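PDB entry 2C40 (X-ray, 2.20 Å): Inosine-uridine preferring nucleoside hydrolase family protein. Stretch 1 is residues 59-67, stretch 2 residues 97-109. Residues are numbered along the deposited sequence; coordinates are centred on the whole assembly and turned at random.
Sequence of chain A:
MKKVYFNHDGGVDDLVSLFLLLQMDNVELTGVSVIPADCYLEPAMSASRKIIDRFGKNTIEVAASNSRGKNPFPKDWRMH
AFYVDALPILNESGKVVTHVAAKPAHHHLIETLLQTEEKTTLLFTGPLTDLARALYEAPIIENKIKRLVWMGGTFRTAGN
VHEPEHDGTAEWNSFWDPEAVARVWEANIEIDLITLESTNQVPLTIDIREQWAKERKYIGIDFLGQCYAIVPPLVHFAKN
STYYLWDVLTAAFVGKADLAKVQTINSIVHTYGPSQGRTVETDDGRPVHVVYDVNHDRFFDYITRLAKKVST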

# COMPACT_ATOMS: atom_id res chain seq x y z
N THR A 59 17.74 20.82 -12.98
CA THR A 59 16.58 20.61 -13.85
C THR A 59 16.88 19.36 -14.70
O THR A 59 17.90 19.31 -15.36
CB THR A 59 16.34 21.92 -14.71
OG1 THR A 59 14.98 22.34 -14.68
CG2 THR A 59 16.79 21.78 -16.18
N ILE A 60 16.08 18.30 -14.61
CA ILE A 60 16.14 17.18 -15.57
C ILE A 60 14.73 16.80 -16.04
O ILE A 60 13.74 17.30 -15.52
CB ILE A 60 16.84 15.90 -15.00
CG1 ILE A 60 16.20 15.44 -13.70
CG2 ILE A 60 18.32 16.17 -14.75
CD1 ILE A 60 16.69 14.09 -13.27
N GLU A 61 14.67 15.93 -17.04
CA GLU A 61 13.40 15.44 -17.57
C GLU A 61 13.29 13.93 -17.46
O GLU A 61 14.29 13.24 -17.42
CB GLU A 61 13.22 15.94 -19.01
CG GLU A 61 13.40 17.48 -19.08
CD GLU A 61 13.09 18.07 -20.43
OE1 GLU A 61 12.94 17.31 -21.43
OE2 GLU A 61 13.04 19.34 -20.48
N VAL A 62 12.05 13.45 -17.41
CA VAL A 62 11.75 12.03 -17.33
C VAL A 62 11.09 11.61 -18.65
O VAL A 62 10.07 12.18 -19.02
CB VAL A 62 10.83 11.70 -16.11
CG1 VAL A 62 10.63 10.22 -15.95
CG2 VAL A 62 11.43 12.25 -14.83
N ALA A 63 11.69 10.63 -19.34
CA ALA A 63 11.14 10.12 -20.56
C ALA A 63 10.32 8.86 -20.33
O ALA A 63 10.67 8.01 -19.51
CB ALA A 63 12.25 9.82 -21.55
N ALA A 64 9.25 8.74 -21.10
CA ALA A 64 8.40 7.57 -21.10
C ALA A 64 8.81 6.59 -22.20
O ALA A 64 8.91 6.98 -23.37
CB ALA A 64 6.92 8.03 -21.32
N SER A 65 9.02 5.33 -21.81
CA SER A 65 9.25 4.25 -22.78
C SER A 65 8.02 3.91 -23.59
O SER A 65 6.90 4.13 -23.13
CB SER A 65 9.71 2.98 -22.05
OG SER A 65 9.90 1.94 -22.97
N ASN A 66 8.20 3.44 -24.82
CA ASN A 66 7.08 2.83 -25.56
C ASN A 66 7.42 1.39 -25.86
O ASN A 66 6.79 0.73 -26.69
CB ASN A 66 6.58 3.65 -26.78
CG ASN A 66 7.65 3.88 -27.86
OD1 ASN A 66 7.39 4.61 -28.83
ND2 ASN A 66 8.81 3.28 -27.72
N SER A 67 8.40 0.89 -25.10
CA SER A 67 8.81 -0.51 -25.20
C SER A 67 7.70 -1.36 -24.65
O SER A 67 6.96 -0.96 -23.73
CB SER A 67 10.10 -0.76 -24.46
OG SER A 67 11.23 -0.19 -25.15
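Stretch 2, residues 97-109: VTHVAAKPAHHHL

Stretch 2 first runs alongside stretch 1 in an extended conformation and then turns into a helix. The register rises in step, with CA–CA distances of 5.1 Å for Glu61 and His99, 5.0 Å for Val62 and Val100, and 4.7 Å for Ala63 and Ala101, so the two chains travel in the same direction here. Val62 and Val100 form a single beta bridge: Val62 N donates to His99 O (3.0 Å), and Ala101 N donates to Val62 O (2.9 Å). Val62 O also receives a CA-H...O contact from Val100 CA at 3.2 Å.

Beyond Ala101 the direct pairing lapses, and a water fills the gap, accepting from Ala64 N (3.0 Å) and donating to Ala101 O (2.5 Å) and Lys103 O (2.9 Å). Pro104 occupies the N-cap position of the helix that begins at Ala105 and continues past Leu109. Its axis passes within 7.6 Å of that of strand 62–64, at 136° between their N-to-C directions. The helix start is tied to the strand by Ala105 N, which donates to Ala64 O (3.0 Å); Pro104 CA lies 3.3 Å from the same oxygen.

Among the side chains, Ala63 points toward stretch 2 and is central to the packing. Its CB lies 3.8 Å from Ala101 CB and 4.5 Å from Ala105 CB, and sits over one face of the His108 ring, 3.8 Å from the centroid, in a CH-pi contact. This small methyl group thus meets both the extended segment and the helix. Further along, Ala105 CB packs 3.6 Å from Ser65 CA. At the other end, Thr98 points toward stretch 1, its CB 3.6 Å from Ile60 O, while Glu61 follows the extended segment: its CB is 3.2 Å from His99 O, and OE1 reaches to 3.7 Å from Ala101 CA.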

# COMPACT_ATOMS: atom_id res chain seq x y z
N VAL A 97 6.63 20.05 -11.74
CA VAL A 97 7.44 20.98 -12.52
C VAL A 97 8.31 20.26 -13.54
O VAL A 97 8.48 20.76 -14.65
CB VAL A 97 8.28 21.86 -11.56
CG1 VAL A 97 9.33 22.71 -12.32
CG2 VAL A 97 7.34 22.74 -10.73
N THR A 98 8.87 19.09 -13.20
CA THR A 98 9.81 18.46 -14.14
C THR A 98 9.01 17.90 -15.31
O THR A 98 7.89 17.38 -15.16
CB THR A 98 10.78 17.38 -13.52
OG1 THR A 98 10.42 16.06 -13.94
CG2 THR A 98 10.88 17.46 -12.01
N HIS A 99 9.59 18.04 -16.49
CA HIS A 99 8.90 17.77 -17.70
C HIS A 99 9.11 16.36 -18.15
O HIS A 99 10.17 15.78 -17.97
CB HIS A 99 9.40 18.73 -18.78
CG HIS A 99 9.00 20.14 -18.56
ND1 HIS A 99 9.92 21.17 -18.56
CD2 HIS A 99 7.79 20.70 -18.37
CE1 HIS A 99 9.28 22.32 -18.38
NE2 HIS A 99 7.99 22.06 -18.26
N VAL A 100 8.07 15.82 -18.76
CA VAL A 100 8.17 14.65 -19.60
C VAL A 100 9.01 15.02 -20.84
O VAL A 100 8.71 15.99 -21.53
CB VAL A 100 6.76 14.18 -20.00
CG1 VAL A 100 6.82 13.01 -20.98
CG2 VAL A 100 5.96 13.77 -18.72
N ALA A 101 10.04 14.23 -21.11
CA ALA A 101 10.87 14.43 -22.30
C ALA A 101 10.00 14.21 -23.57
O ALA A 101 9.01 13.43 -23.53
CB ALA A 101 12.07 13.51 -22.25
N ALA A 102 10.32 14.92 -24.64
CA ALA A 102 9.57 14.87 -25.89
C ALA A 102 9.72 13.52 -26.58
O ALA A 102 8.75 13.04 -27.14
CB ALA A 102 10.02 16.02 -26.83
N LYS A 103 10.90 12.90 -26.50
CA LYS A 103 11.16 11.58 -27.11
C LYS A 103 10.88 10.39 -26.23
O LYS A 103 11.00 10.47 -25.01
CB LYS A 103 12.62 11.45 -27.56
N PRO A 104 10.55 9.25 -26.85
CA PRO A 104 10.44 8.02 -26.08
C PRO A 104 11.80 7.62 -25.48
O PRO A 104 12.87 8.01 -26.05
CB PRO A 104 9.94 6.99 -27.11
CG PRO A 104 10.23 7.57 -28.42
CD PRO A 104 10.20 9.04 -28.27
N ALA A 105 11.77 6.83 -24.40
CA ALA A 105 12.97 6.52 -23.62
C ALA A 105 14.19 6.04 -24.44
O ALA A 105 15.29 6.50 -24.20
CB ALA A 105 12.63 5.47 -22.54
N HIS A 106 14.01 5.14 -25.40
CA HIS A 106 15.16 4.63 -26.16
C HIS A 106 15.84 5.69 -27.01
O HIS A 106 17.06 5.71 -27.10
CB HIS A 106 14.80 3.40 -27.00
CG HIS A 106 13.79 3.66 -28.08
ND1 HIS A 106 14.05 3.41 -29.42
CD2 HIS A 106 12.52 4.10 -28.03
CE1 HIS A 106 12.98 3.70 -30.14
NE2 HIS A 106 12.04 4.13 -29.32
N HIS A 107 15.03 6.58 -27.60
CA HIS A 107 15.52 7.74 -28.32
C HIS A 107 16.12 8.79 -27.41
O HIS A 107 17.16 9.36 -27.70
CB HIS A 107 14.39 8.35 -29.14
CG HIS A 107 14.06 7.59 -30.38
ND1 HIS A 107 13.02 7.94 -31.21
CD2 HIS A 107 14.61 6.48 -30.93
CE1 HIS A 107 12.98 7.12 -32.24
NE2 HIS A 107 13.93 6.22 -32.09
N HIS A 108 15.45 9.02 -26.29
CA HIS A 108 15.96 9.90 -25.26
C HIS A 108 17.36 9.46 -24.79
O HIS A 108 18.27 10.27 -24.61
CB HIS A 108 14.96 9.91 -24.10
CG HIS A 108 15.33 10.81 -22.98
ND1 HIS A 108 15.63 10.33 -21.70
CD2 HIS A 108 15.44 12.15 -22.91
CE1 HIS A 108 15.89 11.36 -20.91
NE2 HIS A 108 15.81 12.47 -21.62
N LEU A 109 17.50 8.17 -24.57
CA LEU A 109 18.75 7.60 -24.12
C LEU A 109 19.88 7.89 -25.14
O LEU A 109 20.95 8.36 -24.77
CB LEU A 109 18.56 6.11 -23.87
CG LEU A 109 19.73 5.14 -23.67
CD1 LEU A 109 20.68 5.64 -22.68
CD2 LEU A 109 19.10 3.84 -23.19
O HOH W 1 8.95 10.97 -23.07